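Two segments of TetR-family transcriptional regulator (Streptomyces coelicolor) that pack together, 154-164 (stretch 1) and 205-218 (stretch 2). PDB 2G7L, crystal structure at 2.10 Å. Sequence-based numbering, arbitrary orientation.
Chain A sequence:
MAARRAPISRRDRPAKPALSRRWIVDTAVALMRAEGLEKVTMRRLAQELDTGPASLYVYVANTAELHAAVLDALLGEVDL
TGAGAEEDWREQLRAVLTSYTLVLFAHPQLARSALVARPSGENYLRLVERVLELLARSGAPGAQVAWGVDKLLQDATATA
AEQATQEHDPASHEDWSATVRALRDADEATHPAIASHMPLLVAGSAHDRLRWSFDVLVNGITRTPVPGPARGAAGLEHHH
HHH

Stretch 1 (154-164) QDATATAAEQA
Stretch 2, residues 205-218: SAHDRLRWSFDVLV

This is a small, loosely packed contact between two nearly antiparallel helices, in which a polar pair, a bridging water and two leucine side chains span a wide gap. The helix of stretch 1 covers Gln154 onward with phi/psi near -65/-40, and that of stretch 2 runs from Ala206 through Val218 in the same conformation. Their N-to-C directions make an angle of 158° and the axes come no closer than 11.0 Å, a wide spacing consistent with the modest 279 Å² buried over both sides. The antiparallel register is fixed by three CA-CA distances: Asp155 to Ser213 8.1 Å, Ala156 to Leu210 7.6 Å, and Thr159 to Ala206 7.9 Å.

At one end, Asp155 (chi1 171°, t; chi2 61°) points toward stretch 2 and has the largest covered area, 66 Å². Its OD2 lies 3.1 Å from Ser213 OG, with Ser213 in the p rotamer (67°). This distance suits a hydrogen bond, but the hydroxyl proton has another acceptor within reach, so its assignment is open. The same OD2 is 3.3 Å from CD1 of Leu217 (m, t), so this carboxylate oxygen meets a methyl group as well as a hydroxyl.

One turn along, Thr159 (m, -60°) also points toward the partner. Water 1 links the helices through hydrogen bonds to Thr159 OG1 at 3.2 Å and to Ser213 OG at 3.3 Å, filling space that the hydroxyls do not close directly. The apolar contact beside it depends on Leu210 (chi1 -86°, m; chi2 169°, t): its CA-to-CB bond points sideways, but the end of the side chain comes nearer, placing CD2 3.9 Å from Thr159 CB and 4.4 Å from Ala156 CA.

Past the regular helix of stretch 1, Gln163 has left helical geometry (phi/psi -78/145), although its backbone N still bonds to Ala160 O at 3.0 Å. Chi angles of -57°, -42° and -55° fold its side chain back so that NE2 donates to Thr159 O at 2.8 Å with an N-H...acceptor angle of 167°. The folded amide also faces Ala206, whose CB points toward stretch 1 and lies 4.1 Å from Gln163 NE2.

Just before the second helix, Ser205 (phi/psi -66/159; chi1 63°, p) is the N-cap: its OG accepts from Asp208 N at 2.8 Å. Reciprocally, Ser205 N donates to Asp208 OD2 at 3.3 Å, tying the start of this helix together without touching stretch 1.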

# COMPACT_ATOMS: atom_id res chain seq x y z
N GLN A 154 -4.88 -4.45 -4.22
CA GLN A 154 -3.92 -3.47 -3.71
C GLN A 154 -4.41 -2.78 -2.45
O GLN A 154 -3.65 -2.49 -1.57
CB GLN A 154 -3.60 -2.41 -4.74
CG GLN A 154 -2.35 -1.58 -4.31
CD GLN A 154 -2.26 -0.34 -5.09
OE1 GLN A 154 -1.57 -0.29 -6.08
NE2 GLN A 154 -3.03 0.66 -4.69
N ASP A 155 -5.69 -2.52 -2.37
CA ASP A 155 -6.31 -1.83 -1.24
C ASP A 155 -6.25 -2.69 0.03
O ASP A 155 -5.90 -2.18 1.11
CB ASP A 155 -7.76 -1.48 -1.61
CG ASP A 155 -8.59 -0.95 -0.42
OD1 ASP A 155 -8.19 0.13 0.16
OD2 ASP A 155 -9.62 -1.60 -0.07
N ALA A 156 -6.58 -3.98 -0.08
CA ALA A 156 -6.49 -4.85 1.10
C ALA A 156 -5.05 -5.00 1.54
O ALA A 156 -4.72 -4.92 2.73
CB ALA A 156 -7.12 -6.26 0.80
N THR A 157 -4.17 -5.15 0.56
CA THR A 157 -2.75 -5.30 0.80
C THR A 157 -2.17 -4.07 1.45
O THR A 157 -1.40 -4.20 2.38
CB THR A 157 -1.98 -5.51 -0.52
OG1 THR A 157 -2.60 -6.55 -1.29
CG2 THR A 157 -0.53 -5.86 -0.26
N ALA A 158 -2.50 -2.87 0.94
CA ALA A 158 -2.01 -1.61 1.58
C ALA A 158 -2.51 -1.51 3.00
O ALA A 158 -1.75 -1.14 3.88
CB ALA A 158 -2.39 -0.37 0.76
N THR A 159 -3.74 -1.88 3.26
CA THR A 159 -4.29 -1.78 4.63
C THR A 159 -3.67 -2.79 5.61
O THR A 159 -3.50 -2.51 6.81
CB THR A 159 -5.85 -1.92 4.67
OG1 THR A 159 -6.46 -0.87 3.89
CG2 THR A 159 -6.39 -1.77 6.11
N ALA A 160 -3.41 -4.00 5.13
CA ALA A 160 -2.70 -5.01 5.94
C ALA A 160 -1.23 -4.62 6.20
O ALA A 160 -0.69 -4.88 7.27
CB ALA A 160 -2.81 -6.40 5.28
N ALA A 161 -0.60 -3.96 5.20
CA ALA A 161 0.75 -3.39 5.35
C ALA A 161 0.96 -2.48 6.56
O ALA A 161 2.06 -2.46 7.15
CB ALA A 161 1.22 -2.69 4.04
N GLU A 162 -0.08 -1.71 6.88
CA GLU A 162 -0.12 -0.76 8.00
C GLU A 162 -0.31 -1.43 9.35
O GLU A 162 -0.25 -0.75 10.36
CB GLU A 162 -1.28 0.24 7.80
CG GLU A 162 -1.23 1.16 6.50
CD GLU A 162 -2.42 2.17 6.43
OE1 GLU A 162 -2.18 3.35 6.06
OE2 GLU A 162 -3.60 1.80 6.73
N GLN A 163 -0.58 -2.75 9.37
CA GLN A 163 -0.73 -3.50 10.64
C GLN A 163 0.63 -3.82 11.26
O GLN A 163 1.62 -4.05 10.54
CB GLN A 163 -1.56 -4.78 10.45
CG GLN A 163 -2.99 -4.59 9.87
CD GLN A 163 -3.74 -3.38 10.45
OE1 GLN A 163 -3.89 -3.27 11.67
NE2 GLN A 163 -4.19 -2.46 9.57
N ALA A 164 0.68 -3.80 12.60
CA ALA A 164 1.93 -4.05 13.35
C ALA A 164 2.53 -5.43 13.02
O ALA A 164 1.86 -6.45 13.20
CB ALA A 164 1.68 -3.92 14.87
N SER A 205 -12.49 1.12 13.52
CA SER A 205 -11.64 -0.09 13.47
C SER A 205 -11.09 -0.28 12.07
O SER A 205 -11.63 0.25 11.12
CB SER A 205 -12.46 -1.31 13.87
OG SER A 205 -13.56 -1.60 12.97
N ALA A 206 -10.00 -1.04 11.94
CA ALA A 206 -9.46 -1.38 10.60
C ALA A 206 -10.49 -2.17 9.78
O ALA A 206 -10.49 -2.10 8.54
CB ALA A 206 -8.14 -2.17 10.72
N HIS A 207 -11.32 -2.92 10.51
CA HIS A 207 -12.51 -3.64 10.02
C HIS A 207 -13.60 -2.72 9.47
O HIS A 207 -14.19 -2.97 8.39
CB HIS A 207 -13.13 -4.48 11.17
CG HIS A 207 -14.55 -4.95 10.90
ND1 HIS A 207 -14.85 -6.04 10.08
CD2 HIS A 207 -15.75 -4.48 11.34
CE1 HIS A 207 -16.16 -6.21 10.04
NE2 HIS A 207 -16.73 -5.28 10.79
N ASP A 208 -13.88 -1.66 10.23
CA ASP A 208 -14.87 -0.63 9.82
C ASP A 208 -14.37 0.04 8.54
O ASP A 208 -15.09 0.14 7.60
CB ASP A 208 -15.07 0.38 10.93
CG ASP A 208 -15.92 -0.16 12.08
OD1 ASP A 208 -16.85 -1.01 11.86
OD2 ASP A 208 -15.66 0.32 13.23
N ARG A 209 -13.10 0.41 8.50
CA ARG A 209 -12.53 1.13 7.37
C ARG A 209 -12.50 0.27 6.14
O ARG A 209 -12.68 0.73 5.04
CB ARG A 209 -11.12 1.62 7.74
CG ARG A 209 -11.07 2.63 8.96
CD ARG A 209 -11.43 4.00 8.48
NE ARG A 209 -11.17 5.06 9.45
CZ ARG A 209 -10.50 6.16 9.15
NH1 ARG A 209 -10.29 7.04 10.12
NH2 ARG A 209 -10.03 6.37 7.90
N LEU A 210 -12.24 -1.02 6.33
CA LEU A 210 -12.20 -1.99 5.24
C LEU A 210 -13.60 -2.33 4.77
O LEU A 210 -13.79 -2.58 3.60
CB LEU A 210 -11.48 -3.30 5.73
CG LEU A 210 -9.94 -3.46 5.67
CD1 LEU A 210 -9.57 -4.69 6.45
CD2 LEU A 210 -9.39 -3.52 4.19
N ARG A 211 -14.59 -2.36 5.65
CA ARG A 211 -16.01 -2.56 5.17
C ARG A 211 -16.38 -1.41 4.26
O ARG A 211 -16.88 -1.58 3.15
CB ARG A 211 -17.05 -2.61 6.32
CG ARG A 211 -17.35 -4.00 6.95
CD ARG A 211 -18.68 -4.05 7.74
NE ARG A 211 -19.87 -3.88 6.88
CZ ARG A 211 -20.43 -4.87 6.17
NH1 ARG A 211 -19.93 -6.12 6.19
NH2 ARG A 211 -21.50 -4.62 5.42
N TRP A 212 -16.06 -0.21 4.72
CA TRP A 212 -16.28 1.00 3.91
C TRP A 212 -15.45 1.05 2.62
O TRP A 212 -15.99 1.32 1.58
CB TRP A 212 -16.04 2.28 4.77
CG TRP A 212 -16.47 3.52 4.06
CD1 TRP A 212 -17.76 3.88 3.78
CD2 TRP A 212 -15.63 4.55 3.51
NE1 TRP A 212 -17.77 5.06 3.10
CE2 TRP A 212 -16.49 5.51 2.93
CE3 TRP A 212 -14.23 4.76 3.45
CZ2 TRP A 212 -16.03 6.67 2.29
CZ3 TRP A 212 -13.75 5.87 2.78
CH2 TRP A 212 -14.66 6.84 2.24
N SER A 213 -14.13 0.82 2.62
CA SER A 213 -13.50 1.02 1.30
C SER A 213 -13.85 -0.04 0.23
O SER A 213 -13.77 0.18 -1.02
CB SER A 213 -12.00 1.21 1.41
OG SER A 213 -11.42 0.05 1.85
N PHE A 214 -14.22 -1.22 0.69
CA PHE A 214 -14.76 -2.22 -0.25
C PHE A 214 -15.94 -1.64 -1.06
O PHE A 214 -15.95 -1.60 -2.32
CB PHE A 214 -15.18 -3.51 0.51
CG PHE A 214 -15.91 -4.49 -0.38
CD1 PHE A 214 -15.21 -5.39 -1.17
CD2 PHE A 214 -17.30 -4.46 -0.49
CE1 PHE A 214 -15.92 -6.27 -2.05
CE2 PHE A 214 -18.00 -5.35 -1.36
CZ PHE A 214 -17.30 -6.24 -2.12
N ASP A 215 -16.94 -1.15 -0.33
CA ASP A 215 -18.09 -0.42 -0.98
C ASP A 215 -17.67 0.79 -1.78
O ASP A 215 -18.08 0.95 -2.91
CB ASP A 215 -19.10 -0.02 0.11
CG ASP A 215 -19.83 -1.23 0.66
OD1 ASP A 215 -20.16 -2.08 -0.20
OD2 ASP A 215 -20.08 -1.32 1.90
N VAL A 216 -16.77 1.59 -1.24
CA VAL A 216 -16.29 2.75 -2.00
C VAL A 216 -15.71 2.30 -3.31
O VAL A 216 -15.96 2.89 -4.39
CB VAL A 216 -15.17 3.54 -1.16
CG1 VAL A 216 -14.49 4.56 -1.97
CG2 VAL A 216 -15.74 4.10 0.06
N LEU A 217 -14.89 1.25 -3.22
CA LEU A 217 -14.18 0.81 -4.42
C LEU A 217 -15.13 0.16 -5.39
O LEU A 217 -15.09 0.44 -6.60
CB LEU A 217 -13.04 -0.17 -4.01
CG LEU A 217 -11.79 0.61 -3.55
CD1 LEU A 217 -10.93 -0.30 -2.79
CD2 LEU A 217 -11.04 1.11 -4.82
N VAL A 218 -15.97 -0.73 -4.89
CA VAL A 218 -16.96 -1.42 -5.84
C VAL A 218 -17.88 -0.41 -6.56
O VAL A 218 -18.00 -0.34 -7.84
CB VAL A 218 -17.73 -2.55 -5.08
CG1 VAL A 218 -18.73 -3.20 -5.98
CG2 VAL A 218 -16.68 -3.65 -4.67
O HOH W 1 -9.41 0.29 4.41